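Local coordinates for protein glutamine synthetase (Streptomyces coelicolor, PDB 4BAX) that belongs to the glutamine synthetase family, pairing a beta-grasp domain with a catalytic domain in each subunit of a ten-chain assembly, at residues 60-65 / 193-198; 199-204 / 321-326. All blocks are in the same frame, centred on the assembly; numbering follows the deposited sequence.

Overall arrangement
Interactions 1 and 2 use successive turns of one helix, 190-210, and their centres lie about 9 Å apart. Interaction 1 sets strand 56-66 of the beta-grasp sheet against residues 193-198; interaction 2 ties residues 199-204 to the start of helix 323-341. They also meet directly: D195 OD1 lies 2.5 Å from Y324 OH, a probable hydrogen bond, and W198 NE1 lies 3.3 Å from D322 OD1, another. Helix 190-210 thus reaches the beta-grasp sheet and helix 323-341 at once. The side chain of R201, in interaction 2, is about 8 Å from a bound sodium ion, too far to bind it directly. Interaction 2 lies near the centre of the chain, interaction 1 farther out.

Interaction 1: residues 60-65 / 193-198; sequences KPVFSC and VSDQLW
The side chains of F63 and D195 run side by side with opposite headings, so that the methylene of each lies beside the other's side chain. F63 CB is 4.0 Å from D195 OD2, and F63 CG is 4.2 Å from D195 CB. The phenyl ring and the carboxylate are turned 38° apart, and no hydrogen bond crosses here: this is van der Waals packing. With CG anti to the backbone N (chi1 175°), the ring reaches past D195 until its far end, CZ, comes within 4.3 Å of Q196 CG. An aromatic residue suits this place because its broad apolar side chain is long enough to touch aliphatic carbons of two polar residues, D195 CB and Q196 CG. V62 lies crosswise to D195 and offers CG2 to OD1 at 4.2 Å.

The carboxylate of D195 can probably border such apolar groups because its oxygens are engaged by others: OD1 by the hydroxyl of Y324, OD2 by a salt bridge to R94. Q196 likewise directs OE1 to the backbone N of G168, leaving its CG for the ring. A classic beta bulge, in which V62 and F63 both face L78, lets these consecutive residues point toward the helix. The axes of 193-198 and 60-65 cross at 67°, with strand 75-82 beside the bulge and S194, L197 and W198 reaching helix 323-341.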
loop_
_atom_site.group_PDB
_atom_site.type_symbol
_atom_site.label_atom_id
_atom_site.label_comp_id
_atom_site.label_asym_id
_atom_site.label_seq_id
_atom_site.Cartn_x
_atom_site.Cartn_y
_atom_site.Cartn_z
ATOM N N LYS A 60 -21.600 -45.044 4.492
ATOM C CA LYS A 60 -22.525 -45.608 5.439
ATOM C C LYS A 60 -22.457 -44.826 6.754
ATOM O O LYS A 60 -21.423 -44.834 7.410
ATOM C CB LYS A 60 -22.179 -47.075 5.688
ATOM C CG LYS A 60 -23.136 -47.786 6.589
ATOM C CD LYS A 60 -22.544 -49.152 6.905
ATOM C CE LYS A 60 -23.427 -49.941 7.851
ATOM N NZ LYS A 60 -24.766 -50.076 7.200
ATOM N N PRO A 61 -23.563 -44.158 7.137
ATOM C CA PRO A 61 -23.647 -43.351 8.367
ATOM C C PRO A 61 -23.320 -44.193 9.602
ATOM O O PRO A 61 -23.791 -45.332 9.700
ATOM C CB PRO A 61 -25.122 -42.919 8.410
ATOM C CG PRO A 61 -25.595 -42.991 6.986
ATOM C CD PRO A 61 -24.731 -43.962 6.250
ATOM N N VAL A 62 -22.477 -43.685 10.497
ATOM C CA VAL A 62 -22.175 -44.408 11.732
ATOM C C VAL A 62 -22.451 -43.523 12.939
ATOM O O VAL A 62 -22.588 -44.004 14.069
ATOM C CB VAL A 62 -20.715 -44.946 11.755
ATOM C CG1 VAL A 62 -20.484 -45.870 10.572
ATOM C CG2 VAL A 62 -19.710 -43.799 11.744
ATOM N N PHE A 63 -22.475 -42.216 12.695
ATOM C CA PHE A 63 -22.690 -41.243 13.755
ATOM C C PHE A 63 -23.320 -40.000 13.154
ATOM O O PHE A 63 -22.975 -39.625 12.036
ATOM C CB PHE A 63 -21.371 -40.904 14.445
ATOM C CG PHE A 63 -21.489 -39.809 15.480
ATOM C CD1 PHE A 63 -21.807 -40.133 16.794
ATOM C CD2 PHE A 63 -21.267 -38.470 15.155
ATOM C CE1 PHE A 63 -21.921 -39.143 17.774
ATOM C CE2 PHE A 63 -21.373 -37.473 16.125
ATOM C CZ PHE A 63 -21.699 -37.812 17.439
ATOM N N SER A 64 -24.199 -39.340 13.914
ATOM C CA SER A 64 -24.847 -38.095 13.461
ATOM C C SER A 64 -25.093 -37.144 14.629
ATOM O O SER A 64 -25.261 -37.574 15.773
ATOM C CB SER A 64 -26.152 -38.363 12.702
ATOM O OG SER A 64 -27.188 -38.746 13.598
ATOM N N CYS A 65 -25.113 -35.851 14.330
ATOM C CA CYS A 65 -25.305 -34.847 15.354
ATOM C C CYS A 65 -25.844 -33.597 14.671
ATOM O O CYS A 65 -25.776 -33.486 13.436
ATOM C CB CYS A 65 -23.988 -34.567 16.065
ATOM S SG CYS A 65 -22.746 -33.970 14.964
ATOM N N VAL A 193 -15.559 -41.977 21.172
ATOM C CA VAL A 193 -14.511 -40.969 21.258
ATOM C C VAL A 193 -13.868 -40.641 19.916
ATOM O O VAL A 193 -13.576 -39.472 19.622
ATOM C CB VAL A 193 -13.438 -41.334 22.318
ATOM C CG1 VAL A 193 -12.401 -42.324 21.768
ATOM C CG2 VAL A 193 -12.790 -40.067 22.873
ATOM N N SER A 194 -13.705 -41.676 19.093
ATOM C CA SER A 194 -13.074 -41.567 17.791
ATOM C C SER A 194 -13.955 -40.830 16.814
ATOM O O SER A 194 -13.481 -39.965 16.062
ATOM C CB SER A 194 -12.747 -42.964 17.251
ATOM O OG SER A 194 -11.654 -43.580 17.910
ATOM N N ASP A 195 -15.242 -41.158 16.856
ATOM C CA ASP A 195 -16.234 -40.534 15.999
ATOM C C ASP A 195 -16.349 -39.052 16.328
ATOM O O ASP A 195 -16.366 -38.219 15.410
ATOM C CB ASP A 195 -17.599 -41.211 16.155
ATOM C CG ASP A 195 -17.647 -42.586 15.489
ATOM O OD1 ASP A 195 -16.798 -42.860 14.608
ATOM O OD2 ASP A 195 -18.526 -43.406 15.849
ATOM N N GLN A 196 -16.404 -38.714 17.621
ATOM C CA GLN A 196 -16.589 -37.313 18.034
ATOM C C GLN A 196 -15.373 -36.439 17.687
ATOM O O GLN A 196 -15.530 -35.317 17.202
ATOM C CB GLN A 196 -16.920 -37.214 19.539
ATOM C CG GLN A 196 -18.251 -37.852 19.974
ATOM C CD GLN A 196 -18.766 -37.363 21.340
ATOM O OE1 GLN A 196 -18.227 -36.416 21.916
ATOM N NE2 GLN A 196 -19.838 -37.994 21.843
ATOM N N LEU A 197 -14.176 -37.003 17.850
ATOM C CA LEU A 197 -12.923 -36.313 17.545
ATOM C C LEU A 197 -12.797 -35.957 16.053
ATOM O O LEU A 197 -12.332 -34.845 15.694
ATOM C CB LEU A 197 -11.723 -37.157 18.001
ATOM C CG LEU A 197 -10.341 -36.557 17.697
ATOM C CD1 LEU A 197 -10.229 -35.129 18.243
ATOM C CD2 LEU A 197 -9.201 -37.412 18.255
ATOM N N TRP A 198 -13.211 -36.893 15.190
ATOM C CA TRP A 198 -13.180 -36.644 13.751
ATOM C C TRP A 198 -14.121 -35.511 13.386
ATOM O O TRP A 198 -13.778 -34.608 12.605
ATOM C CB TRP A 198 -13.542 -37.907 12.954
ATOM C CG TRP A 198 -12.344 -38.732 12.616
ATOM C CD1 TRP A 198 -12.112 -40.052 12.954
ATOM C CD2 TRP A 198 -11.177 -38.284 11.936
ATOM N NE1 TRP A 198 -10.878 -40.454 12.481
ATOM C CE2 TRP A 198 -10.283 -39.386 11.857
ATOM C CE3 TRP A 198 -10.798 -37.061 11.363
ATOM C CZ2 TRP A 198 -9.033 -39.290 11.225
ATOM C CZ3 TRP A 198 -9.555 -36.968 10.743
ATOM C CH2 TRP A 198 -8.693 -38.077 10.676
#

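Interaction 2: residues 199-204 / 321-326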
loop_
_atom_site.group_PDB
_atom_site.type_symbol
_atom_site.label_atom_id
_atom_site.label_comp_id
_atom_site.label_asym_id
_atom_site.label_seq_id
_atom_site.Cartn_x
_atom_site.Cartn_y
_atom_site.Cartn_z
ATOM N N VAL A 199 -15.283 -35.534 14.019
ATOM C CA VAL A 199 -16.272 -34.514 13.790
ATOM C C VAL A 199 -15.778 -33.183 14.366
ATOM O O VAL A 199 -15.907 -32.114 13.753
ATOM C CB VAL A 199 -17.629 -34.920 14.367
ATOM C CG1 VAL A 199 -18.585 -33.748 14.300
ATOM C CG2 VAL A 199 -18.190 -36.127 13.608
ATOM N N ALA A 200 -15.171 -33.267 15.545
ATOM C CA ALA A 200 -14.619 -32.086 16.169
ATOM C C ALA A 200 -13.467 -31.481 15.321
ATOM O O ALA A 200 -13.344 -30.249 15.221
ATOM C CB ALA A 200 -14.168 -32.389 17.614
ATOM N N ARG A 201 -12.652 -32.342 14.700
ATOM C CA ARG A 201 -11.614 -31.881 13.773
ATOM C C ARG A 201 -12.273 -31.204 12.583
ATOM O O ARG A 201 -11.869 -30.118 12.143
ATOM C CB ARG A 201 -10.742 -33.037 13.273
ATOM C CG ARG A 201 -9.615 -33.447 14.222
ATOM C CD ARG A 201 -9.267 -34.941 14.038
ATOM N NE ARG A 201 -8.101 -35.355 14.821
ATOM C CZ ARG A 201 -7.178 -36.242 14.433
ATOM N NH1 ARG A 201 -7.266 -36.853 13.249
ATOM N NH2 ARG A 201 -6.160 -36.531 15.247
ATOM N N TRP A 202 -13.299 -31.854 12.060
ATOM C CA TRP A 202 -13.965 -31.314 10.899
ATOM C C TRP A 202 -14.538 -29.941 11.266
ATOM O O TRP A 202 -14.468 -28.999 10.467
ATOM C CB TRP A 202 -15.054 -32.272 10.374
ATOM C CG TRP A 202 -15.709 -31.757 9.122
ATOM C CD1 TRP A 202 -15.306 -32.004 7.832
ATOM C CD2 TRP A 202 -16.865 -30.896 9.023
ATOM N NE1 TRP A 202 -16.136 -31.345 6.943
ATOM C CE2 TRP A 202 -17.102 -30.669 7.647
ATOM C CE3 TRP A 202 -17.711 -30.293 9.959
ATOM C CZ2 TRP A 202 -18.158 -29.879 7.191
ATOM C CZ3 TRP A 202 -18.751 -29.510 9.499
ATOM C CH2 TRP A 202 -18.968 -29.312 8.127
ATOM N N LEU A 203 -15.069 -29.819 12.482
ATOM C CA LEU A 203 -15.623 -28.556 12.950
ATOM C C LEU A 203 -14.549 -27.465 13.114
ATOM O O LEU A 203 -14.834 -26.270 12.905
ATOM C CB LEU A 203 -16.377 -28.769 14.255
ATOM C CG LEU A 203 -17.780 -29.369 14.139
ATOM C CD1 LEU A 203 -18.300 -29.735 15.531
ATOM C CD2 LEU A 203 -18.743 -28.408 13.457
ATOM N N LEU A 204 -13.331 -27.851 13.501
ATOM C CA LEU A 204 -12.258 -26.864 13.654
ATOM C C LEU A 204 -11.844 -26.236 12.319
ATOM O O LEU A 204 -11.862 -25.005 12.166
ATOM C CB LEU A 204 -11.052 -27.487 14.360
ATOM C CG LEU A 204 -9.852 -26.524 14.505
ATOM C CD1 LEU A 204 -10.083 -25.344 15.486
ATOM C CD2 LEU A 204 -8.593 -27.312 14.877
ATOM N N VAL A 321 -2.545 -38.210 14.578
ATOM C CA VAL A 321 -2.918 -39.623 14.677
ATOM C C VAL A 321 -4.388 -39.833 14.310
ATOM O O VAL A 321 -5.231 -38.972 14.550
ATOM C CB VAL A 321 -2.653 -40.177 16.095
ATOM C CG1 VAL A 321 -3.624 -39.582 17.128
ATOM C CG2 VAL A 321 -2.683 -41.712 16.086
ATOM N N ASP A 322 -4.681 -40.963 13.676
ATOM C CA ASP A 322 -6.057 -41.407 13.474
ATOM C C ASP A 322 -6.540 -41.982 14.806
ATOM O O ASP A 322 -5.963 -42.954 15.309
ATOM C CB ASP A 322 -6.099 -42.491 12.387
ATOM C CG ASP A 322 -7.528 -42.888 11.980
ATOM O OD1 ASP A 322 -8.483 -42.667 12.763
ATOM O OD2 ASP A 322 -7.695 -43.430 10.865
ATOM N N PRO A 323 -7.620 -41.409 15.368
ATOM C CA PRO A 323 -8.180 -41.897 16.644
ATOM C C PRO A 323 -8.619 -43.363 16.579
ATOM O O PRO A 323 -8.405 -44.098 17.555
ATOM C CB PRO A 323 -9.379 -40.961 16.903
ATOM C CG PRO A 323 -9.652 -40.284 15.583
ATOM C CD PRO A 323 -8.317 -40.211 14.870
ATOM N N TYR A 324 -9.120 -43.798 15.421
ATOM C CA TYR A 324 -9.549 -45.180 15.241
ATOM C C TYR A 324 -8.387 -46.140 15.471
ATOM O O TYR A 324 -8.559 -47.236 16.034
ATOM C CB TYR A 324 -10.111 -45.398 13.820
ATOM C CG TYR A 324 -11.435 -44.708 13.528
ATOM C CD1 TYR A 324 -12.495 -44.780 14.419
ATOM C CD2 TYR A 324 -11.595 -43.921 12.383
ATOM C CE1 TYR A 324 -13.691 -44.122 14.168
ATOM C CE2 TYR A 324 -12.794 -43.262 12.124
ATOM C CZ TYR A 324 -13.837 -43.371 13.022
ATOM O OH TYR A 324 -15.028 -42.727 12.783
ATOM N N VAL A 325 -7.213 -45.722 15.009
ATOM C CA VAL A 325 -5.998 -46.510 15.139
ATOM C C VAL A 325 -5.384 -46.545 16.554
ATOM O O VAL A 325 -5.139 -47.624 17.102
ATOM C CB VAL A 325 -4.951 -46.061 14.079
ATOM C CG1 VAL A 325 -3.649 -46.833 14.221
ATOM C CG2 VAL A 325 -5.543 -46.216 12.673
ATOM N N VAL A 326 -5.182 -45.380 17.165
ATOM C CA VAL A 326 -4.572 -45.332 18.494
ATOM C C VAL A 326 -5.452 -46.038 19.522
ATOM O O VAL A 326 -4.954 -46.791 20.369
ATOM C CB VAL A 326 -4.177 -43.893 18.929
ATOM C CG1 VAL A 326 -5.392 -42.930 18.935
ATOM C CG2 VAL A 326 -3.461 -43.918 20.259
#
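R201 reaches from helix 190-210 to the backbone carbonyl of V321, just ahead of helix 323-341. Its NH2 makes the main hydrogen bond to V321 O, 2.7 Å long with an N-H...O angle of 142°. The donor lies in the carbonyl plane, while the oxygen sits near the guanidinium edge, 22° out of its plane. NH1 adds a weak bond of 3.2 Å to the same oxygen, so one acceptor is shared by two donors of one group. The chain is extended from CG to NE, which gives it the length to bridge residues 199-204 and 321-326, whose closest CA atoms, those of R201 and P323, are 11.0 Å apart. P323 covers one face of the guanidinium, its CD 3.9 Å from NH1; this apolar ring carbon can lie over the face while the N-H groups are used at the edge.

The third nitrogen of R201, NE, is satisfied by OE1 of Q115, and W198 engages the group by a cation-pi interaction. Buried though it is, the arginine therefore has both hydrogen-bonding and aromatic partners.

The receiving segment is a helix N-terminus. D322 is its N-cap and accepts from Y324 N through OD1 at 3.0 Å, the amide approaching from above the carboxylate plane. Proline suits the first turn because its nitrogen has no hydrogen to donate. OD1 also receives W198 NE1, whereas OD2 is bonded to the hydroxyl of T93; both carboxylate oxygens are thus occupied. D322 O accepts from V326 N at 3.2 Å, starting the regular helical bonding. On the other helix, A200 O receives NE2 of H158 in addition to the N-H of L204, and W202 packs against V144 of a second subunit.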